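Local coordinates for probable AP endonuclease (African swine fever virus, PDB 6KI3) that cleaves DNA on the 5' side of abasic sites during repair and also trims mismatched 3' ends, using a cluster of three zinc ions, at a contact of chain A with DNA. Residues are numbered along the deposited sequence; one frame, centred on the assembly and turned at random.

Site 1 and site 2 are two halves of one active-site mouth, the centres of their C-alpha atoms about 8 Å apart, and they share His83 and His120 at the ends of strands 79-83 and 116-120. Site 1 gathers zinc-binding residues around the 5'-phosphate of the tetrahydrofuran abasic-site analogue 3DR1, whereas site 2 holds its sugar, the next phosphate and the terminal base of the upstream strand. Residues for both come from strand ends, loops and the start of helix 185-190 at one end of the TIM barrel, so a single protein chain can fix the lesion and present its phosphate to the metals together.

Site 1: a contact of chain A with DNA. Residues 83, 120, 147, 184, 187, 236, 238. With nucleotides of chain C; nucleotides of chain B.
The imidazoles of His187 and His238 both turn an edge to the 5'-phosphate of 3DR1: OP3 lies in the ring plane of His187, and OP2 in that of His238, whose edge also meets His187 NE2. One face of the His187 ring is covered by the carboxylate carbon CG of Asp184, 3.5 Å above its centre. His83 has CE1 of His120 at its edge, in plane. His120 brings NE2 to 2.9 Å from OP1 of 3DR1, while NE2 of His187 comes equally near OP2. Glu147, with CG anti to its backbone N (chi1 -177°) and the chain extended beyond, sets OE1 3.1 Å from OP2 of 3DR1. Asp184 OD2 is 2.8 Å from OP2 of 3DR1. These imidazoles and carboxylates approach the phosphate as shared zinc ligands: His83, His120 and Glu147 bind one ion, Glu147 and Asp184 help bind a second, and His187, Asp236 and His238 bind the third. Asp236 OD2 lies 2.8 Å from OP3 of 3DR1, and water 1 joins the two. The O3' of DC9 makes a weak hydrogen bond to Asp236 OD2 at 3.4 Å. O3' of DC9 and P of 3DR1 stand 3.3 Å apart, unbonded, as in a cleaved product or nicked complex. This three-zinc centre of the endonuclease IV family thus surrounds the phosphate 5' to the abasic analogue, the place where the enzyme cuts.

Site 2: a contact of chain A with DNA. Residues 50, 83, 86, 120, 276, 278. With nucleotides of chain C; nucleotides of chain B.
Phe50, Tyr86, Glu276 and Asn278 reach the DNA from loops, Phe50, Glu276 and Asn278 with extended backbones and Tyr86 with a helix-like turn, while His83 and His120 close strands. Phe50 points the rim of its ring at the abasic sugar: CE2 is 3.5 Å from C2' of 3DR1, and C3' lies at the edge in the ring plane. The same CE2 also brushes C4' of DC2, so the phenyl ring packs against two successive sugars of chain B. Tyr86 works differently, laying a face against the cytosine of DC9 in chain C. The Tyr86 and DC9 rings stack with centroids 4.4 Å apart and planes inclined by 21°, C2 of the base sitting over the rim of the phenol. This caps the terminal base of the upstream strand beside the break. The phenol hydroxyl points toward OP2 of DC2, at the edge of the ring, but their modelled separation is too short to interpret. In Glu276, CG anti to the carbonyl carbon (chi1 -50°) and an extended chain lay CB along the sugar, 3.7 Å from C1' of 3DR1. Glu276 OE1 stands 3.3 Å from O4' of 3DR1; both can only accept, so this is no hydrogen bond, and the carboxylate is a zinc ligand. Asn278 ND2 donates a hydrogen bond to OP1 of DC2, modelled very short at 2.4 Å and tilted 16° out of the amide plane. Asn278 ND2 also makes a weak hydrogen bond, 3.4 Å, to O3' of 3DR1.

Site 1: a contact of chain A with DNA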
loop_
_atom_site.group_PDB
_atom_site.type_symbol
_atom_site.label_atom_id
_atom_site.label_comp_id
_atom_site.label_asym_id
_atom_site.label_seq_id
_atom_site.Cartn_x
_atom_site.Cartn_y
_atom_site.Cartn_z
ATOM N N HIS A 83 5.408 4.392 -3.098
ATOM C CA HIS A 83 4.375 5.242 -2.526
ATOM C C HIS A 83 4.624 6.674 -2.972
ATOM O O HIS A 83 5.740 7.188 -2.840
ATOM C CB HIS A 83 4.363 5.147 -1.000
ATOM C CG HIS A 83 3.122 5.701 -0.372
ATOM N ND1 HIS A 83 2.698 6.997 -0.573
ATOM C CD2 HIS A 83 2.213 5.134 0.457
ATOM C CE1 HIS A 83 1.581 7.203 0.102
ATOM N NE2 HIS A 83 1.266 6.089 0.736
ATOM N N HIS A 120 -3.017 8.832 -2.870
ATOM C CA HIS A 120 -4.070 8.905 -1.867
ATOM C C HIS A 120 -5.325 9.526 -2.462
ATOM O O HIS A 120 -5.275 10.616 -3.040
ATOM C CB HIS A 120 -3.608 9.714 -0.656
ATOM C CG HIS A 120 -2.667 8.971 0.237
ATOM N ND1 HIS A 120 -2.156 9.512 1.396
ATOM C CD2 HIS A 120 -2.145 7.725 0.141
ATOM C CE1 HIS A 120 -1.359 8.633 1.976
ATOM N NE2 HIS A 120 -1.337 7.539 1.234
ATOM N N GLU A 147 -5.409 4.567 -3.096
ATOM C CA GLU A 147 -5.493 4.049 -1.738
ATOM C C GLU A 147 -6.753 4.545 -1.042
ATOM O O GLU A 147 -7.156 5.701 -1.207
ATOM C CB GLU A 147 -4.258 4.454 -0.930
ATOM C CG GLU A 147 -4.235 3.890 0.484
ATOM C CD GLU A 147 -2.951 4.201 1.224
ATOM O OE1 GLU A 147 -2.861 3.866 2.423
ATOM O OE2 GLU A 147 -2.029 4.778 0.610
ATOM N N ASP A 184 -6.164 -0.093 2.329
ATOM C CA ASP A 184 -5.480 0.064 3.607
ATOM C C ASP A 184 -6.494 -0.227 4.708
ATOM O O ASP A 184 -7.443 0.540 4.906
ATOM C CB ASP A 184 -4.885 1.464 3.744
ATOM C CG ASP A 184 -3.871 1.563 4.869
ATOM O OD1 ASP A 184 -4.147 1.054 5.975
ATOM O OD2 ASP A 184 -2.788 2.145 4.643
ATOM N N HIS A 187 -7.271 2.333 7.284
ATOM C CA HIS A 187 -7.966 3.527 6.814
ATOM C C HIS A 187 -9.470 3.304 6.725
ATOM O O HIS A 187 -10.253 4.152 7.165
ATOM C CB HIS A 187 -7.407 3.961 5.459
ATOM C CG HIS A 187 -5.995 4.450 5.522
ATOM N ND1 HIS A 187 -5.356 5.023 4.444
ATOM C CD2 HIS A 187 -5.098 4.453 6.536
ATOM C CE1 HIS A 187 -4.127 5.358 4.791
ATOM N NE2 HIS A 187 -3.945 5.021 6.055
ATOM N N ASP A 236 -5.536 8.660 11.659
ATOM C CA ASP A 236 -4.760 7.521 11.187
ATOM C C ASP A 236 -3.593 7.273 12.134
ATOM O O ASP A 236 -2.651 8.070 12.191
ATOM C CB ASP A 236 -4.269 7.771 9.763
ATOM C CG ASP A 236 -3.521 6.589 9.190
ATOM O OD1 ASP A 236 -3.900 5.440 9.498
ATOM O OD2 ASP A 236 -2.551 6.811 8.436
ATOM N N HIS A 238 -1.225 3.931 12.779
ATOM C CA HIS A 238 -0.926 2.549 12.434
ATOM C C HIS A 238 -0.425 1.780 13.652
ATOM O O HIS A 238 0.169 2.344 14.574
ATOM C CB HIS A 238 0.117 2.486 11.318
ATOM C CG HIS A 238 -0.393 2.946 9.987
ATOM N ND1 HIS A 238 0.340 2.823 8.827
ATOM C CD2 HIS A 238 -1.563 3.525 9.633
ATOM C CE1 HIS A 238 -0.355 3.310 7.815
ATOM N NE2 HIS A 238 -1.515 3.741 8.278
ATOM P P DC C 9 1.950 9.458 12.389
ATOM O OP1 DC C 9 1.582 8.170 12.929
ATOM O OP2 DC C 9 3.312 9.917 12.516
ATOM O "O5'" DC C 9 1.543 9.441 10.869
ATOM C "C5'" DC C 9 0.264 8.951 10.523
ATOM C "C4'" DC C 9 -0.015 9.136 9.055
ATOM O "O4'" DC C 9 -0.135 10.530 8.756
ATOM C "C3'" DC C 9 1.057 8.627 8.110
ATOM O "O3'" DC C 9 0.741 7.292 7.754
ATOM C "C2'" DC C 9 0.882 9.516 6.896
ATOM C "C1'" DC C 9 0.108 10.731 7.392
ATOM N N1 DC C 9 0.855 11.966 7.263
ATOM C C2 DC C 9 0.518 12.869 6.260
ATOM O O2 DC C 9 -0.426 12.606 5.517
ATOM N N3 DC C 9 1.208 14.017 6.148
ATOM C C4 DC C 9 2.222 14.266 6.974
ATOM N N4 DC C 9 2.894 15.394 6.807
ATOM C C5 DC C 9 2.592 13.361 8.003
ATOM C C6 DC C 9 1.895 12.230 8.106
ATOM O "O5'" 3DR B 1 1.008 5.315 5.491
ATOM P P 3DR B 1 -0.463 5.791 5.045
ATOM O OP1 3DR B 1 -0.239 6.445 3.703
ATOM O OP2 3DR B 1 -1.243 4.502 4.994
ATOM O OP3 3DR B 1 -0.891 6.750 6.129
ATOM C "C2'" 3DR B 1 5.362 4.944 4.890
ATOM C "C5'" 3DR B 1 2.151 6.139 5.275
ATOM C "C4'" 3DR B 1 3.323 5.536 6.037
ATOM O "O4'" 3DR B 1 3.341 4.123 5.823
ATOM C "C1'" 3DR B 1 4.616 3.696 5.341
ATOM C "C3'" 3DR B 1 4.657 6.096 5.575
ATOM O "O3'" 3DR B 1 5.419 6.485 6.719
HETATM O O HOH W 1 -2.388 8.762 6.509
HETATM O O HOH W 2 1.119 6.025 11.867
#

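Site 2: a contact of chain A with DNA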
loop_
_atom_site.group_PDB
_atom_site.type_symbol
_atom_site.label_atom_id
_atom_site.label_comp_id
_atom_site.label_asym_id
_atom_site.label_seq_id
_atom_site.Cartn_x
_atom_site.Cartn_y
_atom_site.Cartn_z
ATOM N N PHE A 50 9.656 4.946 -0.862
ATOM C CA PHE A 50 9.489 6.282 -1.421
ATOM C C PHE A 50 10.661 6.556 -2.354
ATOM O O PHE A 50 11.817 6.561 -1.916
ATOM C CB PHE A 50 9.441 7.352 -0.328
ATOM C CG PHE A 50 8.172 7.363 0.474
ATOM C CD1 PHE A 50 6.981 7.787 -0.090
ATOM C CD2 PHE A 50 8.178 6.984 1.806
ATOM C CE1 PHE A 50 5.813 7.808 0.651
ATOM C CE2 PHE A 50 7.017 7.005 2.553
ATOM C CZ PHE A 50 5.832 7.417 1.975
ATOM N N HIS A 83 5.408 4.392 -3.098
ATOM C CA HIS A 83 4.375 5.242 -2.526
ATOM C C HIS A 83 4.624 6.674 -2.972
ATOM O O HIS A 83 5.740 7.188 -2.840
ATOM C CB HIS A 83 4.363 5.147 -1.000
ATOM C CG HIS A 83 3.122 5.701 -0.372
ATOM N ND1 HIS A 83 2.698 6.997 -0.573
ATOM C CD2 HIS A 83 2.213 5.134 0.457
ATOM C CE1 HIS A 83 1.581 7.203 0.102
ATOM N NE2 HIS A 83 1.266 6.089 0.736
ATOM N N TYR A 86 3.090 12.992 -0.488
ATOM C CA TYR A 86 1.836 13.523 0.025
ATOM C C TYR A 86 1.336 14.714 -0.782
ATOM O O TYR A 86 0.189 15.132 -0.590
ATOM C CB TYR A 86 1.999 13.910 1.497
ATOM C CG TYR A 86 2.405 12.749 2.377
ATOM C CD1 TYR A 86 1.982 11.458 2.090
ATOM C CD2 TYR A 86 3.221 12.940 3.485
ATOM C CE1 TYR A 86 2.351 10.392 2.884
ATOM C CE2 TYR A 86 3.595 11.878 4.286
ATOM C CZ TYR A 86 3.157 10.606 3.980
ATOM O OH TYR A 86 3.523 9.539 4.768
ATOM N N HIS A 120 -3.017 8.832 -2.870
ATOM C CA HIS A 120 -4.070 8.905 -1.867
ATOM C C HIS A 120 -5.325 9.526 -2.462
ATOM O O HIS A 120 -5.275 10.616 -3.040
ATOM C CB HIS A 120 -3.608 9.714 -0.656
ATOM C CG HIS A 120 -2.667 8.971 0.237
ATOM N ND1 HIS A 120 -2.156 9.512 1.396
ATOM C CD2 HIS A 120 -2.145 7.725 0.141
ATOM C CE1 HIS A 120 -1.359 8.633 1.976
ATOM N NE2 HIS A 120 -1.337 7.539 1.234
ATOM N N GLU A 276 2.920 -1.537 6.947
ATOM C CA GLU A 276 3.469 -0.188 7.075
ATOM C C GLU A 276 3.679 0.115 8.556
ATOM O O GLU A 276 2.799 0.659 9.226
ATOM C CB GLU A 276 2.546 0.831 6.412
ATOM C CG GLU A 276 2.143 0.457 4.996
ATOM C CD GLU A 276 1.232 1.488 4.360
ATOM O OE1 GLU A 276 1.730 2.325 3.576
ATOM O OE2 GLU A 276 0.017 1.464 4.650
ATOM N N ASN A 278 6.008 2.047 11.436
ATOM C CA ASN A 278 6.954 3.036 11.752
ATOM C C ASN A 278 7.280 2.881 13.220
ATOM O O ASN A 278 6.402 2.858 14.031
ATOM C CB ASN A 278 6.307 4.396 11.626
ATOM C CG ASN A 278 6.271 4.929 10.224
ATOM O OD1 ASN A 278 6.686 4.284 9.277
ATOM N ND2 ASN A 278 5.762 6.143 10.090
ATOM P P DC C 9 1.950 9.458 12.389
ATOM O OP1 DC C 9 1.582 8.170 12.929
ATOM O OP2 DC C 9 3.312 9.917 12.516
ATOM O "O5'" DC C 9 1.543 9.441 10.869
ATOM C "C5'" DC C 9 0.264 8.951 10.523
ATOM C "C4'" DC C 9 -0.015 9.136 9.055
ATOM O "O4'" DC C 9 -0.135 10.530 8.756
ATOM C "C3'" DC C 9 1.057 8.627 8.110
ATOM O "O3'" DC C 9 0.741 7.292 7.754
ATOM C "C2'" DC C 9 0.882 9.516 6.896
ATOM C "C1'" DC C 9 0.108 10.731 7.392
ATOM N N1 DC C 9 0.855 11.966 7.263
ATOM C C2 DC C 9 0.518 12.869 6.260
ATOM O O2 DC C 9 -0.426 12.606 5.517
ATOM N N3 DC C 9 1.208 14.017 6.148
ATOM C C4 DC C 9 2.222 14.266 6.974
ATOM N N4 DC C 9 2.894 15.394 6.807
ATOM C C5 DC C 9 2.592 13.361 8.003
ATOM C C6 DC C 9 1.895 12.230 8.106
ATOM O "O5'" 3DR B 1 1.008 5.315 5.491
ATOM P P 3DR B 1 -0.463 5.791 5.045
ATOM O OP1 3DR B 1 -0.239 6.445 3.703
ATOM O OP2 3DR B 1 -1.243 4.502 4.994
ATOM O OP3 3DR B 1 -0.891 6.750 6.129
ATOM C "C2'" 3DR B 1 5.362 4.944 4.890
ATOM C "C5'" 3DR B 1 2.151 6.139 5.275
ATOM C "C4'" 3DR B 1 3.323 5.536 6.037
ATOM O "O4'" 3DR B 1 3.341 4.123 5.823
ATOM C "C1'" 3DR B 1 4.616 3.696 5.341
ATOM C "C3'" 3DR B 1 4.657 6.096 5.575
ATOM O "O3'" 3DR B 1 5.419 6.485 6.719
ATOM P P DC B 2 5.490 8.025 7.169
ATOM O OP1 DC B 2 5.868 8.045 8.599
ATOM O OP2 DC B 2 4.247 8.692 6.719
ATOM O "O5'" DC B 2 6.694 8.626 6.310
ATOM C "C5'" DC B 2 8.027 8.211 6.568
ATOM C "C4'" DC B 2 8.954 8.693 5.470
ATOM O "O4'" DC B 2 9.008 10.143 5.480
ATOM C "C3'" DC B 2 10.396 8.220 5.584
ATOM O "O3'" DC B 2 10.936 8.053 4.281
ATOM C "C2'" DC B 2 11.064 9.369 6.337
ATOM C "C1'" DC B 2 10.318 10.581 5.788
ATOM N N1 DC B 2 10.213 11.707 6.758
ATOM C C2 DC B 2 10.297 13.028 6.300
ATOM O O2 DC B 2 10.464 13.238 5.093
ATOM N N3 DC B 2 10.192 14.040 7.196
ATOM C C4 DC B 2 10.011 13.771 8.490
ATOM N N4 DC B 2 9.914 14.804 9.335
ATOM C C5 DC B 2 9.921 12.433 8.976
ATOM C C6 DC B 2 10.025 11.443 8.084
#